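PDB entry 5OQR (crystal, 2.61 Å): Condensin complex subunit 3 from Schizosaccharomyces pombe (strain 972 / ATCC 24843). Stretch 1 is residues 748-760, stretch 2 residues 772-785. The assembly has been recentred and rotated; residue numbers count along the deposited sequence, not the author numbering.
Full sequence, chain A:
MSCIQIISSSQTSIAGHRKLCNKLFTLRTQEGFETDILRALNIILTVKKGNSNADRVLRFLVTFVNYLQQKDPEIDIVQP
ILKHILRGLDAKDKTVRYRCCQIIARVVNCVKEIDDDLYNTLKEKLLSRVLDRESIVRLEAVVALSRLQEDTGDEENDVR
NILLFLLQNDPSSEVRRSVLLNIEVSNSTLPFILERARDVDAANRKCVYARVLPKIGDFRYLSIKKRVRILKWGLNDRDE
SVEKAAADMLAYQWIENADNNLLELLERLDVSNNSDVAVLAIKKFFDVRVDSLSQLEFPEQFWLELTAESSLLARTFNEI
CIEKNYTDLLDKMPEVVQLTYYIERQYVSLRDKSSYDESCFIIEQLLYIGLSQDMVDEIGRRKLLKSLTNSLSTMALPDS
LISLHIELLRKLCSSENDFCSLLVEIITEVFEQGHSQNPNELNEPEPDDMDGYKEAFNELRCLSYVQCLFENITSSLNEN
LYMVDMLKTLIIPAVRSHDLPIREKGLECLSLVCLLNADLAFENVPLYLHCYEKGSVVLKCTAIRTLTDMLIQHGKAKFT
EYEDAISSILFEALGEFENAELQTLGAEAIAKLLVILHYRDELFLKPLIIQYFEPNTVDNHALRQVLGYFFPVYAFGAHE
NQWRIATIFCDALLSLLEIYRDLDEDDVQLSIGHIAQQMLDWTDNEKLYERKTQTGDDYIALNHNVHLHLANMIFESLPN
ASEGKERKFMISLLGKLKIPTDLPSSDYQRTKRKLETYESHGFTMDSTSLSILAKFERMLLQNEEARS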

# COMPACT_ATOMS: atom_id res chain seq x y z
N TYR A 748 40.28 5.99 4.64
CA TYR A 748 40.67 4.96 3.69
C TYR A 748 41.87 4.16 4.21
O TYR A 748 41.95 2.95 3.99
CB TYR A 748 41.00 5.59 2.34
CG TYR A 748 39.89 6.42 1.76
CD1 TYR A 748 38.68 5.85 1.40
CD2 TYR A 748 40.05 7.79 1.56
CE1 TYR A 748 37.66 6.60 0.87
CE2 TYR A 748 39.03 8.55 1.03
CZ TYR A 748 37.84 7.96 0.68
OH TYR A 748 36.83 8.72 0.15
N GLN A 749 42.80 4.83 4.88
CA GLN A 749 43.94 4.13 5.45
C GLN A 749 43.49 3.13 6.51
O GLN A 749 44.03 2.02 6.60
CB GLN A 749 44.93 5.13 6.05
CG GLN A 749 45.64 5.99 5.02
CD GLN A 749 46.45 7.10 5.65
OE1 GLN A 749 46.60 7.16 6.87
NE2 GLN A 749 46.98 7.99 4.82
N ARG A 750 42.50 3.50 7.33
CA ARG A 750 42.06 2.62 8.40
C ARG A 750 41.38 1.37 7.84
O ARG A 750 41.57 0.27 8.37
CB ARG A 750 41.11 3.36 9.34
CG ARG A 750 41.20 2.90 10.78
CD ARG A 750 39.84 2.81 11.44
NE ARG A 750 39.92 2.12 12.73
CZ ARG A 750 38.88 1.63 13.39
NH1 ARG A 750 37.65 1.75 12.89
NH2 ARG A 750 39.06 1.02 14.56
N THR A 751 40.59 1.53 6.78
CA THR A 751 39.91 0.37 6.20
C THR A 751 40.90 -0.55 5.50
O THR A 751 40.73 -1.78 5.53
CB THR A 751 38.82 0.83 5.23
OG1 THR A 751 37.80 1.53 5.96
CG2 THR A 751 38.17 -0.35 4.52
N LYS A 752 41.92 0.01 4.86
CA LYS A 752 42.94 -0.82 4.24
C LYS A 752 43.67 -1.65 5.29
O LYS A 752 43.99 -2.83 5.06
CB LYS A 752 43.93 0.04 3.45
CG LYS A 752 44.97 -0.77 2.70
CD LYS A 752 45.60 0.04 1.58
CE LYS A 752 46.64 -0.78 0.83
NZ LYS A 752 47.76 -1.21 1.71
N ARG A 753 43.95 -1.07 6.46
CA ARG A 753 44.49 -1.84 7.56
C ARG A 753 43.59 -3.02 7.90
O ARG A 753 44.06 -4.13 8.16
CB ARG A 753 44.69 -0.95 8.79
CG ARG A 753 46.12 -0.49 9.01
CD ARG A 753 46.17 0.95 9.47
NE ARG A 753 45.28 1.21 10.60
CZ ARG A 753 44.86 2.41 10.96
NH1 ARG A 753 45.23 3.49 10.28
NH2 ARG A 753 44.05 2.54 12.00
N LYS A 754 42.27 -2.79 7.91
CA LYS A 754 41.33 -3.88 8.12
C LYS A 754 41.43 -4.91 7.01
O LYS A 754 41.45 -6.12 7.26
CB LYS A 754 39.90 -3.33 8.22
CG LYS A 754 39.30 -3.38 9.61
CD LYS A 754 39.79 -2.25 10.48
CE LYS A 754 39.24 -2.38 11.89
NZ LYS A 754 39.90 -1.45 12.84
N LEU A 755 41.47 -4.44 5.76
CA LEU A 755 41.68 -5.33 4.62
C LEU A 755 42.90 -6.21 4.83
O LEU A 755 42.85 -7.43 4.66
CB LEU A 755 41.81 -4.49 3.34
CG LEU A 755 41.99 -5.14 1.96
CD1 LEU A 755 43.39 -5.69 1.74
CD2 LEU A 755 40.95 -6.21 1.72
N GLU A 756 44.03 -5.59 5.22
CA GLU A 756 45.27 -6.34 5.36
C GLU A 756 45.19 -7.35 6.50
O GLU A 756 45.67 -8.48 6.36
CB GLU A 756 46.43 -5.38 5.58
CG GLU A 756 46.73 -4.49 4.39
CD GLU A 756 47.75 -3.42 4.70
OE1 GLU A 756 48.12 -2.65 3.78
OE2 GLU A 756 48.19 -3.33 5.87
N THR A 757 44.60 -6.96 7.63
CA THR A 757 44.45 -7.89 8.74
C THR A 757 43.71 -9.15 8.31
O THR A 757 44.06 -10.26 8.71
CB THR A 757 43.73 -7.21 9.90
OG1 THR A 757 44.51 -6.11 10.37
CG2 THR A 757 43.50 -8.19 11.05
N TYR A 758 42.67 -8.99 7.49
CA TYR A 758 41.94 -10.16 7.01
C TYR A 758 42.78 -10.97 6.03
O TYR A 758 42.76 -12.20 6.07
CB TYR A 758 40.62 -9.73 6.35
CG TYR A 758 40.04 -10.82 5.49
CD1 TYR A 758 40.13 -10.76 4.11
CD2 TYR A 758 39.42 -11.92 6.05
CE1 TYR A 758 39.61 -11.76 3.32
CE2 TYR A 758 38.89 -12.93 5.27
CZ TYR A 758 38.99 -12.84 3.90
OH TYR A 758 38.48 -13.84 3.11
N GLU A 759 43.51 -10.29 5.15
CA GLU A 759 44.36 -11.00 4.20
C GLU A 759 45.42 -11.82 4.91
O GLU A 759 45.80 -12.89 4.42
CB GLU A 759 45.01 -10.00 3.24
CG GLU A 759 44.03 -9.25 2.35
CD GLU A 759 43.55 -10.09 1.19
OE1 GLU A 759 43.13 -9.51 0.16
OE2 GLU A 759 43.58 -11.34 1.29
N SER A 760 45.91 -11.35 6.06
CA SER A 760 46.94 -12.08 6.78
C SER A 760 46.46 -13.44 7.27
O SER A 760 47.28 -14.28 7.64
CB SER A 760 47.44 -11.25 7.97
OG SER A 760 46.47 -11.18 8.99
N ILE A 772 37.07 -8.98 -6.36
CA ILE A 772 36.35 -7.96 -5.60
C ILE A 772 37.28 -7.31 -4.58
O ILE A 772 37.30 -6.08 -4.43
CB ILE A 772 35.11 -8.57 -4.92
CG1 ILE A 772 34.14 -9.11 -5.96
CG2 ILE A 772 34.41 -7.53 -4.05
CD1 ILE A 772 33.08 -10.03 -5.39
N LEU A 773 38.07 -8.12 -3.87
CA LEU A 773 38.99 -7.57 -2.88
C LEU A 773 40.05 -6.69 -3.54
O LEU A 773 40.40 -5.63 -3.01
CB LEU A 773 39.65 -8.70 -2.09
CG LEU A 773 38.73 -9.47 -1.14
CD1 LEU A 773 39.46 -10.65 -0.54
CD2 LEU A 773 38.20 -8.56 -0.04
N ALA A 774 40.56 -7.11 -4.70
CA ALA A 774 41.57 -6.32 -5.39
C ALA A 774 40.99 -5.00 -5.88
O ALA A 774 41.62 -3.95 -5.75
CB ALA A 774 42.16 -7.12 -6.55
N LYS A 775 39.79 -5.04 -6.46
CA LYS A 775 39.16 -3.81 -6.93
C LYS A 775 38.84 -2.88 -5.77
O LYS A 775 38.91 -1.66 -5.91
CB LYS A 775 37.90 -4.15 -7.71
CG LYS A 775 37.48 -3.09 -8.71
CD LYS A 775 36.30 -3.55 -9.55
CE LYS A 775 36.70 -4.67 -10.51
NZ LYS A 775 35.80 -5.85 -10.37
N PHE A 776 38.47 -3.44 -4.61
CA PHE A 776 38.21 -2.62 -3.44
C PHE A 776 39.50 -2.03 -2.88
O PHE A 776 39.55 -0.85 -2.52
CB PHE A 776 37.50 -3.46 -2.37
CG PHE A 776 36.92 -2.66 -1.25
CD1 PHE A 776 35.64 -2.14 -1.36
CD2 PHE A 776 37.64 -2.43 -0.10
CE1 PHE A 776 35.10 -1.40 -0.33
CE2 PHE A 776 37.10 -1.69 0.94
CZ PHE A 776 35.82 -1.17 0.82
N GLU A 777 40.56 -2.84 -2.82
CA GLU A 777 41.83 -2.35 -2.29
C GLU A 777 42.39 -1.23 -3.16
O GLU A 777 42.98 -0.28 -2.64
CB GLU A 777 42.83 -3.51 -2.20
CG GLU A 777 44.07 -3.19 -1.41
CD GLU A 777 44.93 -4.41 -1.17
OE1 GLU A 777 46.05 -4.26 -0.63
OE2 GLU A 777 44.49 -5.52 -1.52
N ARG A 778 42.22 -1.33 -4.48
CA ARG A 778 42.70 -0.27 -5.36
C ARG A 778 41.83 0.97 -5.28
O ARG A 778 42.34 2.09 -5.44
CB ARG A 778 42.78 -0.79 -6.80
CG ARG A 778 44.00 -1.64 -7.07
CD ARG A 778 44.17 -1.90 -8.56
NE ARG A 778 43.11 -2.75 -9.09
CZ ARG A 778 43.17 -4.07 -9.19
NH1 ARG A 778 44.26 -4.73 -8.80
NH2 ARG A 778 42.14 -4.75 -9.69
N MET A 779 40.53 0.81 -5.05
CA MET A 779 39.67 1.97 -4.83
C MET A 779 40.15 2.77 -3.63
O MET A 779 40.20 4.01 -3.68
CB MET A 779 38.22 1.51 -4.64
CG MET A 779 37.26 2.61 -4.19
SD MET A 779 37.16 2.82 -2.40
CE MET A 779 36.43 1.27 -1.91
N LEU A 780 40.50 2.10 -2.54
CA LEU A 780 41.01 2.80 -1.36
C LEU A 780 42.26 3.61 -1.71
O LEU A 780 42.37 4.78 -1.34
CB LEU A 780 41.31 1.79 -0.25
CG LEU A 780 40.10 1.05 0.32
CD1 LEU A 780 40.55 -0.09 1.21
CD2 LEU A 780 39.20 2.00 1.08
N LEU A 781 43.21 2.99 -2.42
CA LEU A 781 44.42 3.70 -2.81
C LEU A 781 44.09 4.93 -3.64
O LEU A 781 44.63 6.02 -3.41
CB LEU A 781 45.34 2.77 -3.59
CG LEU A 781 45.98 1.62 -2.81
CD1 LEU A 781 46.60 0.62 -3.76
CD2 LEU A 781 47.02 2.16 -1.85
N GLN A 782 43.19 4.78 -4.61
CA GLN A 782 42.87 5.88 -5.51
C GLN A 782 42.24 7.05 -4.75
O GLN A 782 42.52 8.21 -5.05
CB GLN A 782 41.94 5.39 -6.61
CG GLN A 782 41.45 6.48 -7.54
CD GLN A 782 40.60 5.92 -8.66
OE1 GLN A 782 40.74 4.77 -9.05
NE2 GLN A 782 39.69 6.74 -9.18
N ASN A 783 41.39 6.76 -3.76
CA ASN A 783 40.73 7.83 -3.03
C ASN A 783 41.65 8.50 -2.02
O ASN A 783 41.50 9.69 -1.76
CB ASN A 783 39.48 7.29 -2.33
CG ASN A 783 38.38 6.93 -3.31
OD1 ASN A 783 38.37 7.41 -4.44
ND2 ASN A 783 37.45 6.09 -2.88
N GLU A 784 42.61 7.76 -1.46
CA GLU A 784 43.67 8.39 -0.68
C GLU A 784 44.45 9.37 -1.55
O GLU A 784 44.76 10.49 -1.11
CB GLU A 784 44.63 7.35 -0.12
CG GLU A 784 44.04 6.41 0.91
CD GLU A 784 45.10 5.47 1.47
OE1 GLU A 784 46.26 5.89 1.59
OE2 GLU A 784 44.76 4.31 1.79
N GLU A 785 44.78 8.97 -2.77
CA GLU A 785 45.65 9.77 -3.63
C GLU A 785 45.00 11.11 -3.95
O GLU A 785 45.64 12.16 -3.81
CB GLU A 785 45.95 8.99 -4.91
CG GLU A 785 46.84 9.71 -5.92
CD GLU A 785 48.30 9.67 -5.54
OE1 GLU A 785 48.62 9.20 -4.43
OE2 GLU A 785 49.14 10.11 -6.36

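Two helices run nearly antiparallel, their N-to-C directions 156° apart and their axes 9.5 Å apart at closest approach. No hydrogen bond crosses between them; shape does the work, burying 746 Å² in all.

The clearest bump is Lys 752. Its side chain fills a hollow formed by Glu 777, Leu 780, Leu 781 and Glu 784, with Lys 752 CB 4.1 Å from Leu 780 CD1 and Lys 752 CE 4.0 Å from Leu 781 CD2. A long, flexible chain suits this partly exposed place: its methylenes pack while its amine reaches charge. Lys 752 NZ makes a salt bridge to Glu 756 OE1 (2.5 Å) within its own helix; Glu 777 OE1, 4.2 Å from Lys 752 NZ, is a looser electrostatic neighbour.

At one end, the flat ring of Tyr 748 is a broad buried surface. Asn 783 CB sits over one face, 3.6 Å from the ring centroid, in a CH-pi contact, while Leu 780 CD2 meets the edge, 3.9 Å from Tyr 748 CD1. The tyrosine hydroxyl is satisfied elsewhere in the structure.

Toward the other end, Leu 773 meets Leu 755 (CD2 to CD2, 4.0 Å) and the ring edge of Tyr 758 (Leu 773 CD1 to Tyr 758 CE1, 4.0 Å). Between these ends, compact Thr 751 lays CG2 4.0 Å from Phe 776 CE2, at that ring's edge.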